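Local coordinates for PA3566 protein (Pseudomonas aeruginosa, PDB 1X7V), which is of unknown function but has the fold of the antibiotic biosynthesis monooxygenase family, which suggests, without proving, an oxidoreductase activity, at residues A[22-27]-A[45-50]; A[28-33]-A[73-78]. All coordinates share one frame; numbering follows the deposited sequence.

From the N terminus, strand 7-15 leads into helix 20-36, whose first half supplies residues 22-27 and whose second half supplies 28-33. The chain then turns into strand 40-47, and contact 1 closes the shorter loop, bringing the end of this edge strand back beside the helix, 18 residues after L27. Strand 54-61 and helix 64-71 follow before helix 74-80 returns to the same long helix in contact 2, 40 residues after P33. The two loops cross rather than nest. Helix 20-36 is thus held to the sheet border and to a second helix, and L45 of contact 1 also packs on R28 and V31 of contact 2's first segment.

Contact 1 (A[22-27]-A[45-50]); sequences ALEREL and LHQDRH
OE1 of E24 is gripped by two waters, each donating to it at 2.6 Å, and both waters go on to Q47 across the contact. Helix 20-36 lies here over the border of the antiparallel sheet of an alpha-beta plait, the ferredoxin-like fold of the dimeric alpha-beta barrel clan, and Q47 ends an edge strand of the sheet, 40-47. One water also donates to OE1 of Q47, 2.8 Å from it; the other accepts a weak bond from the amide NE2. Directly, E24 OE1 and Q47 NE2 stay 3.9 Å apart, too far for a hydrogen bond, so water does the joining. The carboxylate and amide planes stand 83° to each other. Each side chain reaches out with CG anti to its backbone N, E24 at chi1 177° and Q47 at -170°, and runs on extended, the two crossing at about a right angle. Both polar ends have second partners: OE2 of E24 forms a salt bridge with R28, one turn on in the helix, and NE2 of Q47 donates to the carbonyl O of S52. Deeper in, the contact turns apolar. Buried L27 and the partly exposed L45 cross at about a right angle, and L27 also packs on F55 and I13 of the sheet and on F79 of helix 74-80. Past the strand end, OD2 of D48 accepts from H50 N, closing an Asx turn where the chain starts its turn toward strand 54-61. Across the apolar pair, both methyls of L45 fork against L27, CD2 lying 3.8 Å from L27 CB and CD1 4.0 Å from that same carbon.

Contact 2 (A[28-33]-A[73-78]); sequences RALVAP and TEHFLR
H75 lies with one face of its ring under P33, while T73, two residues earlier, comes to the opposite face. T73 is the N-cap of helix 74-80: its OG1 accepts from F76 N at 3.3 Å and sits 3.1 Å above the imidazole plane, offset toward the rim. E74 turns outward and forms a salt bridge with R78 one turn on, OE1 to NH1 3.2 Å. H75 has the largest share of the contact. A chi1 of 57° sets its CG between the backbone N and carbonyl carbon and lifts the ring against helix 20-36, where P33 CB stands 3.6 Å from the ring centroid, 12° off the normal, a CH-pi contact. NE2 of the same ring is hydrogen-bonded to E37 OE2, which fixes its outer end. The two helices run almost antiparallel, their axes 168° apart in direction and 9.5 Å at closest approach, on the same side of the plait's sheet. On the backbone side of H75, the CD2 methyl of buried L30 rests 3.5 Å from the carbonyl O of H75. F76 starts off away from helix 20-36, and its ring stacks edge-to-face with H70; it is the backbone CA that meets L30 CD2, at 4.1 Å.

Contact 1 (A[22-27]-A[45-50])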
ATOM      1  N   ALA A  22       6.840 -12.397   6.484  1.00 69.19           N
ATOM      2  CA  ALA A  22       7.893 -11.480   6.074  1.00 70.82           C
ATOM      3  C   ALA A  22       7.266 -10.285   5.351  1.00 70.81           C
ATOM      4  O   ALA A  22       7.616  -9.100   5.583  1.00 72.67           O
ATOM      5  CB  ALA A  22       8.911 -12.176   5.164  1.00 70.70           C
ATOM      6  N   LEU A  23       6.336 -10.561   4.464  1.00 70.85           N
ATOM      7  CA  LEU A  23       5.671  -9.465   3.751  1.00 70.78           C
ATOM      8  C   LEU A  23       4.841  -8.511   4.678  1.00 70.39           C
ATOM      9  O   LEU A  23       4.872  -7.271   4.520  1.00 72.32           O
ATOM     10  CB  LEU A  23       4.828 -10.052   2.593  1.00 71.70           C
ATOM     11  CG  LEU A  23       4.033  -8.989   1.785  1.00 72.64           C
ATOM     12  CD1 LEU A  23       5.050  -8.007   1.209  1.00 74.69           C
ATOM     13  CD2 LEU A  23       3.097  -9.577   0.710  1.00 72.51           C
ATOM     14  N   GLU A  24       4.100  -9.064   5.625  1.00 68.85           N
ATOM     15  CA  GLU A  24       3.369  -8.291   6.622  1.00 71.25           C
ATOM     16  C   GLU A  24       4.305  -7.365   7.394  1.00 70.78           C
ATOM     17  O   GLU A  24       3.947  -6.218   7.614  1.00 71.60           O
ATOM     18  CB  GLU A  24       2.667  -9.218   7.611  1.00 70.49           C
ATOM     19  CG  GLU A  24       1.929  -8.475   8.759  1.00 72.75           C
ATOM     20  CD  GLU A  24       1.185  -9.438   9.699  1.00 75.83           C
ATOM     21  OE1 GLU A  24       0.709 -10.512   9.225  1.00 82.81           O
ATOM     22  OE2 GLU A  24       1.054  -9.102  10.899  1.00 79.36           O
ATOM     23  N   ARG A  25       5.473  -7.880   7.812  1.00 70.41           N
ATOM     24  CA  ARG A  25       6.492  -7.095   8.524  1.00 71.36           C
ATOM     25  C   ARG A  25       6.858  -5.890   7.676  1.00 70.55           C
ATOM     26  O   ARG A  25       6.881  -4.777   8.158  1.00 71.55           O
ATOM     27  CB  ARG A  25       7.728  -7.947   8.806  1.00 72.12           C
ATOM     28  CG  ARG A  25       8.780  -7.198   9.495  1.00 74.53           C
ATOM     29  CD  ARG A  25       9.839  -8.099  10.038  1.00 77.38           C
ATOM     30  NE  ARG A  25      10.371  -8.922   9.000  1.00 81.72           N
ATOM     31  CZ  ARG A  25      10.388 -10.258   9.004  1.00 82.56           C
ATOM     32  NH1 ARG A  25       9.967 -11.002  10.043  1.00 86.43           N
ATOM     33  NH2 ARG A  25      10.889 -10.847   7.957  1.00 81.03           N
ATOM     34  N   GLU A  26       7.098  -6.120   6.398  1.00 71.92           N
ATOM     35  CA  GLU A  26       7.520  -5.079   5.491  1.00 72.80           C
ATOM     36  C   GLU A  26       6.419  -4.062   5.215  1.00 73.10           C
ATOM     37  O   GLU A  26       6.694  -2.847   5.199  1.00 73.69           O
ATOM     38  CB  GLU A  26       8.049  -5.709   4.197  1.00 74.15           C
ATOM     39  CG  GLU A  26       9.341  -6.510   4.409  1.00 78.00           C
ATOM     40  CD  GLU A  26      10.510  -5.690   5.022  1.00 84.71           C
ATOM     41  OE1 GLU A  26      11.003  -4.780   4.312  1.00 88.56           O
ATOM     42  OE2 GLU A  26      10.965  -5.963   6.197  1.00 89.04           O
ATOM     43  N   LEU A  27       5.203  -4.546   4.966  1.00 71.58           N
ATOM     44  CA  LEU A  27       4.018  -3.671   4.736  1.00 71.32           C
ATOM     45  C   LEU A  27       3.687  -2.818   5.961  1.00 70.87           C
ATOM     46  O   LEU A  27       3.341  -1.637   5.861  1.00 70.42           O
ATOM     47  CB  LEU A  27       2.802  -4.508   4.308  1.00 70.76           C
ATOM     48  CG  LEU A  27       2.861  -5.188   2.964  1.00 71.04           C
ATOM     49  CD1 LEU A  27       1.694  -6.160   2.738  1.00 69.23           C
ATOM     50  CD2 LEU A  27       2.946  -4.114   1.811  1.00 71.89           C
ATOM     51  N   LEU A  45      -3.692  -0.776   6.312  1.00 70.19           N
ATOM     52  CA  LEU A  45      -3.260  -2.116   5.964  1.00 69.49           C
ATOM     53  C   LEU A  45      -4.216  -3.181   6.507  1.00 68.56           C
ATOM     54  O   LEU A  45      -4.689  -3.094   7.607  1.00 67.27           O
ATOM     55  CB  LEU A  45      -1.870  -2.401   6.534  1.00 71.02           C
ATOM     56  CG  LEU A  45      -1.255  -3.766   6.251  1.00 69.60           C
ATOM     57  CD1 LEU A  45      -1.107  -4.053   4.782  1.00 70.85           C
ATOM     58  CD2 LEU A  45       0.124  -3.826   6.955  1.00 71.36           C
ATOM     59  N   HIS A  46      -4.493  -4.199   5.707  1.00 66.95           N
ATOM     60  CA  HIS A  46      -5.459  -5.250   6.077  1.00 67.72           C
ATOM     61  C   HIS A  46      -4.905  -6.606   5.603  1.00 68.07           C
ATOM     62  O   HIS A  46      -4.147  -6.665   4.631  1.00 68.77           O
ATOM     63  CB  HIS A  46      -6.808  -5.083   5.364  1.00 68.05           C
ATOM     64  CG  HIS A  46      -7.398  -3.713   5.461  1.00 66.60           C
ATOM     65  ND1 HIS A  46      -6.883  -2.644   4.759  1.00 70.50           N
ATOM     66  CD2 HIS A  46      -8.434  -3.221   6.192  1.00 67.76           C
ATOM     67  CE1 HIS A  46      -7.596  -1.556   5.036  1.00 69.84           C
ATOM     68  NE2 HIS A  46      -8.538  -1.875   5.895  1.00 70.34           N
ATOM     69  N   GLN A  47      -5.340  -7.680   6.242  1.00 67.77           N
ATOM     70  CA  GLN A  47      -5.022  -9.015   5.758  1.00 67.72           C
ATOM     71  C   GLN A  47      -6.358  -9.701   5.418  1.00 67.77           C
ATOM     72  O   GLN A  47      -7.374  -9.550   6.122  1.00 67.24           O
ATOM     73  CB  GLN A  47      -4.266  -9.795   6.777  1.00 68.80           C
ATOM     74  CG  GLN A  47      -3.698 -11.087   6.280  1.00 69.12           C
ATOM     75  CD  GLN A  47      -2.909 -11.751   7.393  1.00 69.78           C
ATOM     76  OE1 GLN A  47      -3.246 -11.566   8.576  1.00 72.32           O
ATOM     77  NE2 GLN A  47      -1.818 -12.465   7.041  1.00 70.09           N
ATOM     78  N   ASP A  48      -6.355 -10.397   4.309  1.00 66.84           N
ATOM     79  CA  ASP A  48      -7.479 -11.255   3.908  1.00 68.98           C
ATOM     80  C   ASP A  48      -7.957 -12.227   4.996  1.00 69.85           C
ATOM     81  O   ASP A  48      -7.151 -12.797   5.719  1.00 70.69           O
ATOM     82  CB  ASP A  48      -7.048 -12.080   2.723  1.00 69.25           C
ATOM     83  CG  ASP A  48      -8.224 -12.708   1.977  1.00 72.14           C
ATOM     84  OD1 ASP A  48      -8.808 -12.004   1.114  1.00 73.86           O
ATOM     85  OD2 ASP A  48      -8.549 -13.885   2.208  1.00 74.35           O
ATOM     86  N   ARG A  49      -9.253 -12.417   5.080  1.00 69.43           N
ATOM     87  CA  ARG A  49      -9.831 -13.274   6.115  1.00 71.02           C
ATOM     88  C   ARG A  49      -9.531 -14.757   5.888  1.00 72.03           C
ATOM     89  O   ARG A  49      -9.492 -15.547   6.847  1.00 73.04           O
ATOM     90  CB  ARG A  49     -11.336 -13.020   6.164  1.00 71.89           C
ATOM     91  CG  ARG A  49     -12.132 -13.907   7.045  1.00 72.27           C
ATOM     92  CD  ARG A  49     -13.600 -13.570   7.043  1.00 71.99           C
ATOM     93  NE  ARG A  49     -14.286 -14.291   8.103  1.00 74.03           N
ATOM     94  CZ  ARG A  49     -15.460 -13.955   8.591  1.00 76.35           C
ATOM     95  NH1 ARG A  49     -16.133 -12.943   8.059  1.00 78.77           N
ATOM     96  NH2 ARG A  49     -15.976 -14.646   9.609  1.00 78.96           N
ATOM     97  N   HIS A  50      -9.346 -15.169   4.637  1.00 73.45           N
ATOM     98  CA  HIS A  50      -9.174 -16.598   4.315  1.00 74.90           C
ATOM     99  C   HIS A  50      -7.845 -17.051   3.769  1.00 76.09           C
ATOM    100  O   HIS A  50      -7.594 -18.274   3.754  1.00 79.35           O
ATOM    101  CB  HIS A  50     -10.251 -17.016   3.340  1.00 76.14           C
ATOM    102  CG  HIS A  50     -11.640 -16.885   3.891  1.00 79.41           C
ATOM    103  ND1 HIS A  50     -12.085 -17.631   4.962  1.00 82.66           N
ATOM    104  CD2 HIS A  50     -12.688 -16.133   3.490  1.00 78.18           C
ATOM    105  CE1 HIS A  50     -13.346 -17.322   5.212  1.00 81.67           C
ATOM    106  NE2 HIS A  50     -13.733 -16.414   4.333  1.00 82.10           N
TER
HETATM  107  O   HOH W   1       1.265 -12.744   8.054  1.00 28.09           O
HETATM  108  O   HOH W   2      -1.308 -11.423  10.606  1.00 30.14           O

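Contact 2 (A[28-33]-A[73-78])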
ATOM      1  N   ARG A  28       3.813  -3.382   7.155  1.00 71.83           N
ATOM      2  CA  ARG A  28       3.454  -2.634   8.387  1.00 72.48           C
ATOM      3  C   ARG A  28       4.354  -1.358   8.527  1.00 72.02           C
ATOM      4  O   ARG A  28       3.918  -0.280   8.997  1.00 73.20           O
ATOM      5  CB  ARG A  28       3.594  -3.518   9.608  1.00 72.79           C
ATOM      6  CG  ARG A  28       2.434  -4.509   9.862  1.00 74.98           C
ATOM      7  CD  ARG A  28       2.798  -5.356  11.086  1.00 76.38           C
ATOM      8  NE  ARG A  28       1.735  -6.263  11.521  1.00 77.55           N
ATOM      9  CZ  ARG A  28       0.690  -5.936  12.279  1.00 79.31           C
ATOM     10  NH1 ARG A  28       0.511  -4.705  12.736  1.00 81.04           N
ATOM     11  NH2 ARG A  28      -0.189  -6.870  12.611  1.00 78.87           N
ATOM     12  N   ALA A  29       5.570  -1.472   8.039  1.00 70.82           N
ATOM     13  CA  ALA A  29       6.569  -0.407   8.147  1.00 71.40           C
ATOM     14  C   ALA A  29       6.132   0.795   7.364  1.00 71.08           C
ATOM     15  O   ALA A  29       6.578   1.944   7.662  1.00 70.38           O
ATOM     16  CB  ALA A  29       7.905  -0.862   7.629  1.00 71.60           C
ATOM     17  N   LEU A  30       5.313   0.550   6.346  1.00 71.13           N
ATOM     18  CA  LEU A  30       4.837   1.668   5.489  1.00 71.33           C
ATOM     19  C   LEU A  30       3.822   2.601   6.154  1.00 71.41           C
ATOM     20  O   LEU A  30       3.649   3.767   5.734  1.00 70.72           O
ATOM     21  CB  LEU A  30       4.258   1.102   4.205  1.00 71.66           C
ATOM     22  CG  LEU A  30       5.305   0.496   3.267  1.00 71.81           C
ATOM     23  CD1 LEU A  30       4.643  -0.284   2.127  1.00 75.35           C
ATOM     24  CD2 LEU A  30       6.125   1.573   2.694  1.00 75.05           C
ATOM     25  N   VAL A  31       3.079   2.078   7.131  1.00 70.56           N
ATOM     26  CA  VAL A  31       1.847   2.714   7.516  1.00 70.43           C
ATOM     27  C   VAL A  31       2.014   4.061   8.260  1.00 70.10           C
ATOM     28  O   VAL A  31       1.424   5.073   7.846  1.00 70.32           O
ATOM     29  CB  VAL A  31       0.927   1.684   8.267  1.00 70.03           C
ATOM     30  CG1 VAL A  31      -0.371   2.355   8.739  1.00 72.47           C
ATOM     31  CG2 VAL A  31       0.625   0.493   7.361  1.00 69.87           C
ATOM     32  N   ALA A  32       2.780   4.082   9.353  1.00 70.09           N
ATOM     33  CA  ALA A  32       2.896   5.306  10.128  1.00 70.38           C
ATOM     34  C   ALA A  32       3.509   6.425   9.276  1.00 69.09           C
ATOM     35  O   ALA A  32       2.964   7.544   9.258  1.00 69.88           O
ATOM     36  CB  ALA A  32       3.705   5.086  11.379  1.00 71.91           C
ATOM     37  N   PRO A  33       4.625   6.160   8.580  1.00 69.47           N
ATOM     38  CA  PRO A  33       5.191   7.282   7.828  1.00 69.27           C
ATOM     39  C   PRO A  33       4.278   7.733   6.692  1.00 69.29           C
ATOM     40  O   PRO A  33       4.245   8.949   6.351  1.00 70.93           O
ATOM     41  CB  PRO A  33       6.533   6.755   7.329  1.00 69.55           C
ATOM     42  CG  PRO A  33       6.450   5.296   7.445  1.00 72.16           C
ATOM     43  CD  PRO A  33       5.484   4.964   8.500  1.00 70.04           C
ATOM     44  N   THR A  73       9.322   8.915  -1.506  1.00 77.02           N
ATOM     45  CA  THR A  73       9.724   8.940  -0.113  1.00 76.27           C
ATOM     46  C   THR A  73      10.678   7.812   0.134  1.00 77.01           C
ATOM     47  O   THR A  73      10.670   6.816  -0.582  1.00 77.41           O
ATOM     48  CB  THR A  73       8.514   8.834   0.880  1.00 75.18           C
ATOM     49  OG1 THR A  73       7.815   7.603   0.662  1.00 73.61           O
ATOM     50  CG2 THR A  73       7.558   9.981   0.685  1.00 75.17           C
ATOM     51  N   GLU A  74      11.442   7.991   1.209  1.00 77.78           N
ATOM     52  CA  GLU A  74      12.389   7.036   1.762  1.00 78.62           C
ATOM     53  C   GLU A  74      11.714   5.728   2.156  1.00 77.31           C
ATOM     54  O   GLU A  74      12.151   4.681   1.750  1.00 76.18           O
ATOM     55  CB  GLU A  74      12.998   7.676   2.994  1.00 79.58           C
ATOM     56  CG  GLU A  74      14.216   7.007   3.557  1.00 83.26           C
ATOM     57  CD  GLU A  74      15.066   7.931   4.483  1.00 84.04           C
ATOM     58  OE1 GLU A  74      16.157   7.500   4.930  1.00 90.87           O
ATOM     59  OE2 GLU A  74      14.669   9.099   4.752  1.00 91.72           O
ATOM     60  N   HIS A  75      10.631   5.816   2.921  1.00 76.11           N
ATOM     61  CA  HIS A  75       9.878   4.629   3.343  1.00 76.49           C
ATOM     62  C   HIS A  75       9.336   3.832   2.170  1.00 76.59           C
ATOM     63  O   HIS A  75       9.466   2.595   2.131  1.00 76.48           O
ATOM     64  CB  HIS A  75       8.785   4.943   4.412  1.00 75.67           C
ATOM     65  CG  HIS A  75       7.773   5.963   3.995  1.00 75.29           C
ATOM     66  ND1 HIS A  75       8.025   7.317   4.026  1.00 75.68           N
ATOM     67  CD2 HIS A  75       6.484   5.824   3.600  1.00 75.02           C
ATOM     68  CE1 HIS A  75       6.943   7.970   3.610  1.00 77.37           C
ATOM     69  NE2 HIS A  75       5.999   7.085   3.334  1.00 76.11           N
ATOM     70  N   PHE A  76       8.775   4.516   1.187  1.00 76.48           N
ATOM     71  CA  PHE A  76       8.233   3.832   0.062  1.00 78.34           C
ATOM     72  C   PHE A  76       9.333   3.127  -0.746  1.00 79.32           C
ATOM     73  O   PHE A  76       9.168   1.976  -1.201  1.00 80.61           O
ATOM     74  CB  PHE A  76       7.504   4.803  -0.852  1.00 78.62           C
ATOM     75  CG  PHE A  76       6.923   4.139  -2.066  1.00 79.09           C
ATOM     76  CD1 PHE A  76       5.672   3.558  -2.007  1.00 80.46           C
ATOM     77  CD2 PHE A  76       7.663   4.053  -3.247  1.00 80.31           C
ATOM     78  CE1 PHE A  76       5.111   2.926  -3.128  1.00 82.27           C
ATOM     79  CE2 PHE A  76       7.123   3.395  -4.376  1.00 81.21           C
ATOM     80  CZ  PHE A  76       5.864   2.832  -4.305  1.00 81.90           C
ATOM     81  N   LEU A  77      10.443   3.818  -0.962  1.00 79.37           N
ATOM     82  CA  LEU A  77      11.539   3.201  -1.723  1.00 80.23           C
ATOM     83  C   LEU A  77      12.233   2.083  -0.950  1.00 80.77           C
ATOM     84  O   LEU A  77      12.677   1.121  -1.561  1.00 80.18           O
ATOM     85  CB  LEU A  77      12.526   4.237  -2.203  1.00 80.09           C
ATOM     86  CG  LEU A  77      11.960   5.189  -3.254  1.00 80.62           C
ATOM     87  CD1 LEU A  77      12.981   6.262  -3.565  1.00 80.85           C
ATOM     88  CD2 LEU A  77      11.498   4.498  -4.550  1.00 81.13           C
ATOM     89  N   ARG A  78      12.283   2.172   0.380  1.00 81.36           N
ATOM     90  CA  ARG A  78      12.786   1.053   1.191  1.00 83.05           C
ATOM     91  C   ARG A  78      11.965  -0.243   1.051  1.00 82.29           C
ATOM     92  O   ARG A  78      12.525  -1.362   1.126  1.00 81.41           O
ATOM     93  CB  ARG A  78      12.901   1.424   2.667  1.00 83.34           C
ATOM     94  CG  ARG A  78      14.144   2.240   2.989  1.00 85.59           C
ATOM     95  CD  ARG A  78      14.367   2.318   4.494  1.00 88.62           C
ATOM     96  NE  ARG A  78      13.228   2.973   5.150  1.00 91.75           N
ATOM     97  CZ  ARG A  78      13.238   4.198   5.683  1.00 94.76           C
ATOM     98  NH1 ARG A  78      14.350   4.948   5.716  1.00 97.39           N
ATOM     99  NH2 ARG A  78      12.128   4.675   6.219  1.00 95.48           N
TER